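Local coordinates for protein cryptic loci regulator 2 (Schizosaccharomyces pombe 972h-, PDB 5IKJ) that promotes transcriptional gene silencing at heterochromatic loci, acting upstream of histone deacetylases and enabling proper nucleosome positioning and silencing by the SHREC repressor complex, at residues L431-D436 with R475-K480; D393-S398 with M412-I417; P460-M465 with L492-E497. One frame throughout, in Å; residues are numbered along the deposited sequence.

Contact 1 (L431-D436 with R475-K480); sequences LWTQID and RCLHDK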
# COMPACT_ATOMS: atom_id res chain seq x y z
N LEU A 431 -5.29 -22.49 0.19
CA LEU A 431 -5.08 -23.10 -1.11
C LEU A 431 -6.42 -23.27 -1.82
O LEU A 431 -7.41 -23.69 -1.20
CB LEU A 431 -4.39 -24.46 -0.97
CG LEU A 431 -3.11 -24.45 -0.12
CD1 LEU A 431 -2.58 -25.87 0.06
CD2 LEU A 431 -2.05 -23.56 -0.74
N TRP A 432 -6.45 -22.96 -3.11
CA TRP A 432 -7.68 -22.95 -3.89
C TRP A 432 -7.47 -23.69 -5.20
O TRP A 432 -6.35 -23.91 -5.66
CB TRP A 432 -8.15 -21.53 -4.20
CG TRP A 432 -8.45 -20.70 -3.00
CD1 TRP A 432 -7.56 -20.27 -2.05
CD2 TRP A 432 -9.72 -20.18 -2.61
NE1 TRP A 432 -8.21 -19.52 -1.10
CE2 TRP A 432 -9.54 -19.45 -1.42
CE3 TRP A 432 -11.01 -20.27 -3.16
CZ2 TRP A 432 -10.59 -18.82 -0.77
CZ3 TRP A 432 -12.05 -19.64 -2.51
CH2 TRP A 432 -11.84 -18.92 -1.32
N THR A 433 -8.59 -24.07 -5.81
CA THR A 433 -8.63 -24.56 -7.18
C THR A 433 -9.60 -23.69 -7.98
O THR A 433 -10.54 -23.12 -7.42
CB THR A 433 -9.06 -26.03 -7.26
OG1 THR A 433 -8.84 -26.53 -8.58
CG2 THR A 433 -10.54 -26.19 -6.90
N GLN A 434 -9.35 -23.58 -9.28
CA GLN A 434 -10.20 -22.80 -10.17
C GLN A 434 -10.79 -23.72 -11.23
O GLN A 434 -10.12 -24.63 -11.73
CB GLN A 434 -9.42 -21.66 -10.83
CG GLN A 434 -8.35 -22.11 -11.81
CD GLN A 434 -7.47 -20.97 -12.27
OE1 GLN A 434 -6.24 -21.09 -12.33
NE2 GLN A 434 -8.09 -19.84 -12.62
N ILE A 435 -12.05 -23.47 -11.57
CA ILE A 435 -12.78 -24.28 -12.54
C ILE A 435 -13.33 -23.35 -13.62
O ILE A 435 -14.11 -22.43 -13.31
CB ILE A 435 -13.93 -25.07 -11.89
CG1 ILE A 435 -13.39 -25.94 -10.74
CG2 ILE A 435 -14.63 -25.95 -12.92
CD1 ILE A 435 -13.47 -25.27 -9.38
N ASP A 436 -12.94 -23.59 -14.86
CA ASP A 436 -13.48 -22.86 -16.00
C ASP A 436 -14.66 -23.65 -16.56
O ASP A 436 -14.48 -24.74 -17.10
CB ASP A 436 -12.41 -22.64 -17.07
CG ASP A 436 -12.80 -21.57 -18.08
OD1 ASP A 436 -13.99 -21.19 -18.11
OD2 ASP A 436 -11.93 -21.12 -18.84
N ARG A 475 -12.83 -22.52 -5.55
CA ARG A 475 -13.16 -23.28 -4.35
C ARG A 475 -11.92 -23.47 -3.50
O ARG A 475 -10.83 -23.73 -4.03
CB ARG A 475 -13.75 -24.66 -4.70
CG ARG A 475 -15.26 -24.70 -4.78
CD ARG A 475 -15.78 -26.13 -4.76
NE ARG A 475 -15.01 -27.02 -5.62
CZ ARG A 475 -14.02 -27.82 -5.20
NH1 ARG A 475 -13.67 -27.85 -3.92
NH2 ARG A 475 -13.39 -28.59 -6.07
N CYS A 476 -12.09 -23.35 -2.19
CA CYS A 476 -11.02 -23.66 -1.25
C CYS A 476 -10.93 -25.17 -1.05
O CYS A 476 -11.95 -25.85 -0.91
CB CYS A 476 -11.26 -22.96 0.08
SG CYS A 476 -9.86 -23.03 1.23
N LEU A 477 -9.71 -25.69 -1.03
CA LEU A 477 -9.48 -27.13 -0.98
C LEU A 477 -9.37 -27.69 0.43
O LEU A 477 -9.14 -28.90 0.58
CB LEU A 477 -8.20 -27.49 -1.75
CG LEU A 477 -8.18 -27.40 -3.27
CD1 LEU A 477 -6.85 -27.94 -3.78
CD2 LEU A 477 -9.33 -28.17 -3.90
N HIS A 478 -9.53 -26.87 1.46
CA HIS A 478 -9.26 -27.33 2.82
C HIS A 478 -10.19 -26.62 3.79
O HIS A 478 -10.98 -25.75 3.42
CB HIS A 478 -7.80 -27.10 3.19
CG HIS A 478 -7.39 -25.66 3.16
ND1 HIS A 478 -7.65 -24.79 4.20
CD2 HIS A 478 -6.76 -24.94 2.21
CE1 HIS A 478 -7.19 -23.59 3.89
NE2 HIS A 478 -6.64 -23.66 2.69
N ASP A 479 -10.08 -27.00 5.07
CA ASP A 479 -10.93 -26.44 6.10
C ASP A 479 -10.68 -24.95 6.25
O ASP A 479 -9.54 -24.48 6.24
CB ASP A 479 -10.68 -27.16 7.43
CG ASP A 479 -11.81 -26.98 8.42
OD1 ASP A 479 -11.91 -25.89 9.02
OD2 ASP A 479 -12.60 -27.93 8.60
N LYS A 480 -11.77 -24.20 6.41
CA LYS A 480 -11.70 -22.74 6.47
C LYS A 480 -10.84 -22.24 7.62
O LYS A 480 -10.38 -21.10 7.58
CB LYS A 480 -13.11 -22.18 6.58
CG LYS A 480 -13.31 -20.78 6.03
CD LYS A 480 -14.77 -20.38 6.16
CE LYS A 480 -14.97 -18.88 6.12
NZ LYS A 480 -16.34 -18.51 6.56

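Contact 2 (D393-S398 with M412-I417); sequences DLCVIS and MYISDI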
# COMPACT_ATOMS: atom_id res chain seq x y z
N ASP A 393 -2.24 -11.45 -1.79
CA ASP A 393 -2.07 -11.69 -3.22
C ASP A 393 -2.35 -13.16 -3.54
O ASP A 393 -2.56 -13.98 -2.65
CB ASP A 393 -0.66 -11.29 -3.64
CG ASP A 393 -0.48 -11.23 -5.14
OD1 ASP A 393 -1.49 -11.19 -5.87
OD2 ASP A 393 0.68 -11.22 -5.59
N LEU A 394 -2.37 -13.47 -4.83
CA LEU A 394 -2.56 -14.83 -5.32
C LEU A 394 -1.30 -15.28 -6.05
O LEU A 394 -0.83 -14.58 -6.95
CB LEU A 394 -3.78 -14.91 -6.25
CG LEU A 394 -5.05 -14.24 -5.73
CD1 LEU A 394 -6.13 -14.23 -6.80
CD2 LEU A 394 -5.55 -14.94 -4.47
N CYS A 395 -0.77 -16.44 -5.66
CA CYS A 395 0.47 -16.93 -6.23
C CYS A 395 0.36 -18.42 -6.53
O CYS A 395 -0.40 -19.15 -5.88
CB CYS A 395 1.66 -16.68 -5.29
SG CYS A 395 1.67 -17.73 -3.82
N VAL A 396 1.13 -18.86 -7.51
CA VAL A 396 1.23 -20.27 -7.88
C VAL A 396 2.33 -20.91 -7.04
O VAL A 396 3.37 -20.30 -6.79
CB VAL A 396 1.51 -20.42 -9.39
CG1 VAL A 396 1.65 -21.89 -9.77
CG2 VAL A 396 0.42 -19.76 -10.21
N ILE A 397 2.09 -22.15 -6.60
CA ILE A 397 3.06 -22.89 -5.80
C ILE A 397 3.22 -24.29 -6.39
O ILE A 397 2.34 -24.80 -7.08
CB ILE A 397 2.66 -22.98 -4.31
CG1 ILE A 397 1.37 -23.80 -4.15
CG2 ILE A 397 2.50 -21.59 -3.72
CD1 ILE A 397 0.97 -24.04 -2.71
N SER A 398 4.37 -24.89 -6.10
CA SER A 398 4.60 -26.28 -6.49
C SER A 398 3.58 -27.19 -5.82
O SER A 398 3.35 -27.09 -4.61
CB SER A 398 6.02 -26.71 -6.10
OG SER A 398 6.99 -25.87 -6.71
N MET A 412 -2.25 -20.13 -4.14
CA MET A 412 -2.36 -19.81 -2.73
C MET A 412 -2.86 -18.38 -2.59
O MET A 412 -2.35 -17.47 -3.26
CB MET A 412 -1.02 -19.97 -2.01
CG MET A 412 -0.98 -19.33 -0.61
SD MET A 412 0.63 -19.40 0.20
CE MET A 412 0.72 -21.14 0.64
N TYR A 413 -3.84 -18.18 -1.71
CA TYR A 413 -4.29 -16.85 -1.32
C TYR A 413 -3.47 -16.44 -0.10
O TYR A 413 -3.72 -16.91 1.01
CB TYR A 413 -5.79 -16.86 -1.05
CG TYR A 413 -6.38 -15.56 -0.54
CD1 TYR A 413 -5.75 -14.34 -0.79
CD2 TYR A 413 -7.56 -15.56 0.18
CE1 TYR A 413 -6.30 -13.16 -0.32
CE2 TYR A 413 -8.11 -14.38 0.65
CZ TYR A 413 -7.48 -13.18 0.40
OH TYR A 413 -8.03 -12.01 0.87
N ILE A 414 -2.49 -15.57 -0.32
CA ILE A 414 -1.46 -15.32 0.68
C ILE A 414 -2.05 -14.55 1.86
O ILE A 414 -2.69 -13.50 1.68
CB ILE A 414 -0.27 -14.57 0.06
CG1 ILE A 414 0.34 -15.40 -1.07
CG2 ILE A 414 0.78 -14.26 1.11
CD1 ILE A 414 1.34 -14.64 -1.92
N SER A 415 -1.82 -15.06 3.06
CA SER A 415 -2.22 -14.39 4.29
C SER A 415 -1.08 -13.65 4.97
O SER A 415 -1.31 -12.61 5.59
CB SER A 415 -2.81 -15.40 5.28
OG SER A 415 -4.04 -15.92 4.82
N ASP A 416 0.14 -14.17 4.87
CA ASP A 416 1.25 -13.67 5.65
C ASP A 416 2.55 -14.06 4.97
O ASP A 416 2.66 -15.16 4.42
CB ASP A 416 1.21 -14.23 7.08
CG ASP A 416 1.91 -13.34 8.08
OD1 ASP A 416 2.81 -12.58 7.68
OD2 ASP A 416 1.56 -13.40 9.28
N ILE A 417 3.53 -13.16 4.99
CA ILE A 417 4.87 -13.41 4.48
C ILE A 417 5.84 -13.03 5.58
O ILE A 417 5.83 -11.88 6.05
CB ILE A 417 5.15 -12.62 3.19
CG1 ILE A 417 4.24 -13.10 2.06
CG2 ILE A 417 6.62 -12.75 2.79
CD1 ILE A 417 4.29 -12.24 0.81

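Contact 3 (P460-M465 with L492-E497); sequences PRRLQM and LGRWYE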
# COMPACT_ATOMS: atom_id res chain seq x y z
N PRO A 460 -12.35 -13.08 -1.73
CA PRO A 460 -11.83 -11.72 -1.81
C PRO A 460 -12.38 -10.99 -3.03
O PRO A 460 -12.78 -11.61 -4.02
CB PRO A 460 -10.31 -11.91 -1.91
CG PRO A 460 -10.13 -13.32 -2.37
CD PRO A 460 -11.28 -14.09 -1.81
N ARG A 461 -12.40 -9.66 -2.93
CA ARG A 461 -12.99 -8.85 -4.00
C ARG A 461 -12.37 -9.19 -5.35
O ARG A 461 -13.07 -9.23 -6.37
CB ARG A 461 -12.81 -7.37 -3.68
CG ARG A 461 -13.69 -6.45 -4.51
CD ARG A 461 -12.87 -5.44 -5.27
NE ARG A 461 -13.70 -4.63 -6.16
CZ ARG A 461 -13.23 -3.89 -7.16
NH1 ARG A 461 -11.93 -3.87 -7.43
NH2 ARG A 461 -14.06 -3.19 -7.92
N ARG A 462 -11.06 -9.43 -5.38
CA ARG A 462 -10.38 -9.75 -6.63
C ARG A 462 -11.02 -10.95 -7.31
O ARG A 462 -11.29 -10.93 -8.51
CB ARG A 462 -8.90 -10.01 -6.35
CG ARG A 462 -8.06 -10.39 -7.56
CD ARG A 462 -6.62 -10.62 -7.13
NE ARG A 462 -5.70 -10.81 -8.25
CZ ARG A 462 -4.39 -11.02 -8.11
NH1 ARG A 462 -3.85 -11.08 -6.90
NH2 ARG A 462 -3.63 -11.19 -9.18
N LEU A 463 -11.27 -12.02 -6.55
CA LEU A 463 -11.86 -13.22 -7.13
C LEU A 463 -13.35 -13.06 -7.41
O LEU A 463 -13.87 -13.64 -8.36
CB LEU A 463 -11.62 -14.43 -6.22
CG LEU A 463 -10.18 -14.92 -6.12
CD1 LEU A 463 -10.08 -16.11 -5.18
CD2 LEU A 463 -9.61 -15.29 -7.49
N GLN A 464 -14.06 -12.28 -6.58
CA GLN A 464 -15.45 -11.96 -6.88
C GLN A 464 -15.58 -11.32 -8.26
O GLN A 464 -16.51 -11.63 -9.01
CB GLN A 464 -16.03 -11.03 -5.82
CG GLN A 464 -16.20 -11.65 -4.44
CD GLN A 464 -16.70 -10.65 -3.42
OE1 GLN A 464 -16.84 -9.46 -3.71
NE2 GLN A 464 -16.96 -11.12 -2.20
N MET A 465 -14.64 -10.44 -8.61
CA MET A 465 -14.71 -9.75 -9.89
C MET A 465 -14.33 -10.69 -11.03
O MET A 465 -14.96 -10.66 -12.10
CB MET A 465 -13.79 -8.53 -9.87
CG MET A 465 -14.28 -7.41 -8.96
SD MET A 465 -15.82 -6.65 -9.51
CE MET A 465 -15.35 -6.00 -11.11
N LEU A 492 6.17 -20.31 -7.21
CA LEU A 492 6.61 -20.31 -8.60
C LEU A 492 6.41 -18.97 -9.29
O LEU A 492 7.16 -18.65 -10.22
CB LEU A 492 5.86 -21.40 -9.38
CG LEU A 492 5.97 -22.81 -8.79
CD1 LEU A 492 5.12 -23.80 -9.58
CD2 LEU A 492 7.42 -23.27 -8.74
N GLY A 493 5.43 -18.19 -8.87
CA GLY A 493 5.20 -16.89 -9.47
C GLY A 493 3.80 -16.40 -9.16
O GLY A 493 3.07 -16.99 -8.36
N ARG A 494 3.45 -15.30 -9.81
CA ARG A 494 2.12 -14.74 -9.65
C ARG A 494 1.07 -15.61 -10.33
O ARG A 494 1.33 -16.27 -11.34
CB ARG A 494 2.05 -13.33 -10.25
CG ARG A 494 2.82 -12.26 -9.49
CD ARG A 494 2.66 -10.91 -10.18
NE ARG A 494 1.26 -10.59 -10.43
CZ ARG A 494 0.83 -9.50 -11.05
NH1 ARG A 494 1.70 -8.60 -11.50
NH2 ARG A 494 -0.47 -9.30 -11.23
N TRP A 495 -0.14 -15.59 -9.77
CA TRP A 495 -1.33 -16.05 -10.46
C TRP A 495 -1.95 -14.86 -11.18
O TRP A 495 -2.12 -13.79 -10.58
CB TRP A 495 -2.32 -16.67 -9.48
CG TRP A 495 -3.64 -17.05 -10.09
CD1 TRP A 495 -3.99 -18.27 -10.60
CD2 TRP A 495 -4.80 -16.21 -10.24
NE1 TRP A 495 -5.29 -18.24 -11.06
CE2 TRP A 495 -5.80 -16.99 -10.85
CE3 TRP A 495 -5.07 -14.88 -9.92
CZ2 TRP A 495 -7.07 -16.48 -11.14
CZ3 TRP A 495 -6.33 -14.37 -10.21
CH2 TRP A 495 -7.31 -15.17 -10.82
N TYR A 496 -2.28 -15.04 -12.45
CA TYR A 496 -2.88 -13.99 -13.25
C TYR A 496 -4.32 -14.34 -13.59
O TYR A 496 -4.68 -15.51 -13.75
CB TYR A 496 -2.09 -13.76 -14.55
CG TYR A 496 -0.68 -13.26 -14.33
CD1 TYR A 496 -0.43 -11.93 -14.05
CD2 TYR A 496 0.40 -14.13 -14.42
CE1 TYR A 496 0.86 -11.47 -13.85
CE2 TYR A 496 1.69 -13.68 -14.23
CZ TYR A 496 1.92 -12.35 -13.94
OH TYR A 496 3.20 -11.90 -13.75
N GLU A 497 -5.15 -13.31 -13.70
CA GLU A 497 -6.55 -13.50 -14.04
C GLU A 497 -6.63 -14.26 -15.37
O GLU A 497 -5.73 -14.15 -16.21
CB GLU A 497 -7.27 -12.16 -14.14
CG GLU A 497 -7.43 -11.43 -12.80
CD GLU A 497 -6.13 -10.84 -12.28
OE1 GLU A 497 -5.14 -10.85 -13.04
OE2 GLU A 497 -6.10 -10.38 -11.12
O HOH W 1 -0.98 -11.80 -8.70

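Contact 1 (L431-D436 with R475-K480)
Trp-432 turns CG anti to its carbonyl carbon (chi1 -61°), which swings the indole beneath CB of Cys-476, its partner on the same face of the sheet. CB of Cys-476 is 4.0 Å from the centroid of the six-membered ring of Trp-432, almost on the ring normal, a CH-pi contact. With SG anti to the backbone N (chi1 -170°), the sulfur lies over the other ring: SG of Cys-476 is 4.6 Å from the centroid of the five-membered ring of Trp-432, a sulfur-aromatic contact. A short side chain with a polarisable sulfur suits the place, because CB and SG can both rest over the indole. The NE1 end of the indole is held by Ser-430.

Strands 425-436 and 472-476 are antiparallel neighbours in the mixed sheet of the Clr2 family region, which is grouped with the SH3 clan. Trp-432 and Cys-476 form a non-hydrogen-bonded pair, whereas Thr-433 and Arg-475 form the hydrogen-bonded one, with Thr-433 N 2.9 Å from Arg-475 O and Arg-475 N 3.0 Å from Thr-433 O. Leu-477 N extends the pattern to Leu-431 O at 3.1 Å, just past the strand's end.

There His-478 takes over. NE2 of His-478 accepts from Leu-431 N at 3.1 Å, the donor lying in the imidazole plane, while ND1 donates to Asp-479 O; an alanine here would probably leave Leu-431 N without its acceptor.

Around Thr-433, the gamma methyl is the branch that does the touching. CG2 of Thr-433 rests over the face of the guanidinium, 3.8 Å from NH2 of Arg-475, and also touches CD2 of Leu-477 at 3.8 Å. OG1 of Thr-433 instead hydrogen-bonds to Lys-408 O.

Contact 2 (D393-S398 with M412-I417)
Ile-414 fits between Asp-393 and Cys-395, and each atom of its longer branch has a partner there. CB of Ile-414 lies 3.6 Å from Asp-393 O, the oxygen that also accepts the hydrogen bond of Ile-414 N at 2.8 Å. CG1 of Ile-414, anti to the carbonyl carbon (chi1 -61°), passes that oxygen and comes to 3.8 Å from SG of Cys-395. With chi2 at 169° the chain stays extended, and CD1 of Ile-414 ends 3.6 Å from SG of Cys-395 while also meeting CB of that cysteine. A beta-branched aliphatic residue suits the place: its CB is already beside the neighbouring chain, and the extended CG1-CD1 arm reaches the sulfur.

SG of Cys-395 also lies 3.9 Å from CB of Met-412, its partner across the pair. That CB is touched as well by CG2 of Ile-397, so thiol, thioether chain and two isoleucines gather on one face of the sheet.

On the other face, CD2 of Leu-394 packs 3.7 Å from CD1 of Tyr-413, the two side chains crossing obliquely; OH of Tyr-413 is hydrogen-bonded to OD1 of Asn-392. Leu-394 with Tyr-413 is a non-hydrogen-bonded pair and Cys-395 with Met-412 a hydrogen-bonded one, in which Met-412 N reaches Cys-395 O at 2.7 Å. The N-to-C directions of the two strands differ by 121°, far from straight antiparallel, to which the classic beta bulge of Ser-415 and Asp-416 against strand 425-436 probably contributes.

Asp-393 differs from its apolar neighbours: its carboxylate makes salt bridges to Arg-462 and Arg-243. Main-chain bonds thus set the register of the strands, apolar contacts lie on both faces, and the buried carboxylate of Asp-393, just before the strand, is probably balanced by the two arginines.

Contact 3 (P460-M465 with L492-E497)
Arg-462 and Glu-497 reach across backbones whose nearest CA atoms, those of Leu-463 and Glu-497, are 8.7 Å apart, so that side chains do most of the joining between the first turn of helix 461-469 and the chain leaving strand 491-494. In Arg-462 chi1, chi2 and chi3 are all near 180°, which carries the guanidinium away from the helix. NE of Arg-462 is 2.9 Å from OE2 of Glu-497 and NH2 of Arg-462 is 3.2 Å from the same oxygen, a side-on salt bridge in which two nitrogens grip one atom. OE2 lies close to the guanidinium plane, but both donors come from one face of the carboxylate, whose plane is turned 32° from the guanidinium.

Within the Clr2 family region, helix 461-469, which begins after Pro-460 at its N-cap, is thereby tied to the end of strand 491-494, the antiparallel neighbour of strand 394-397. Arg-462 suits the gap because its length spans it and its several N-H groups serve partners on different sides; NH1 goes to Asp-393.

Trp-495 packs alongside. CE3 of Trp-495 lies over a face of the guanidinium, 4.0 Å from NH2 of Arg-462, while that nitrogen sits at the indole's edge. Farther round the ring, CH2 of Trp-495 meets CD2 of Leu-463 at 4.0 Å.

A water takes a bond from NH2 of Arg-462 at 2.8 Å and another from NE of Arg-494, and also contacts Trp-495 O. NH2 of Arg-462 and NH2 of Arg-494 are only 4.2 Å apart; the repulsion is probably eased by Glu-497 and by Glu-246, which pairs with Arg-494, whose guanidinium is covered on one face by CE1 of Tyr-496.

Overall arrangement
Contacts 2 and 3 are buried, whereas contact 1 is partly buried and its centre lies farther from the centre of the chain, about 27 Å against 18 and 17 Å. All three reach the same sheet. Contacts 1 and 2 are strand pairings built on main-chain bonds and share a boundary, since strands 411-419 and 425-436 are neighbours and Leu-431 packs on Ile-397 and Met-412. Contact 3 instead docks a helix by a buried salt bridge, whose Arg-462 also reaches Asp-393 of contact 2. It is tied to contact 1 by a probable hydrogen bond between Gln-434 and Trp-495. Sulfur appears in both strand pairings, against an indole in one and aliphatic groups in the other.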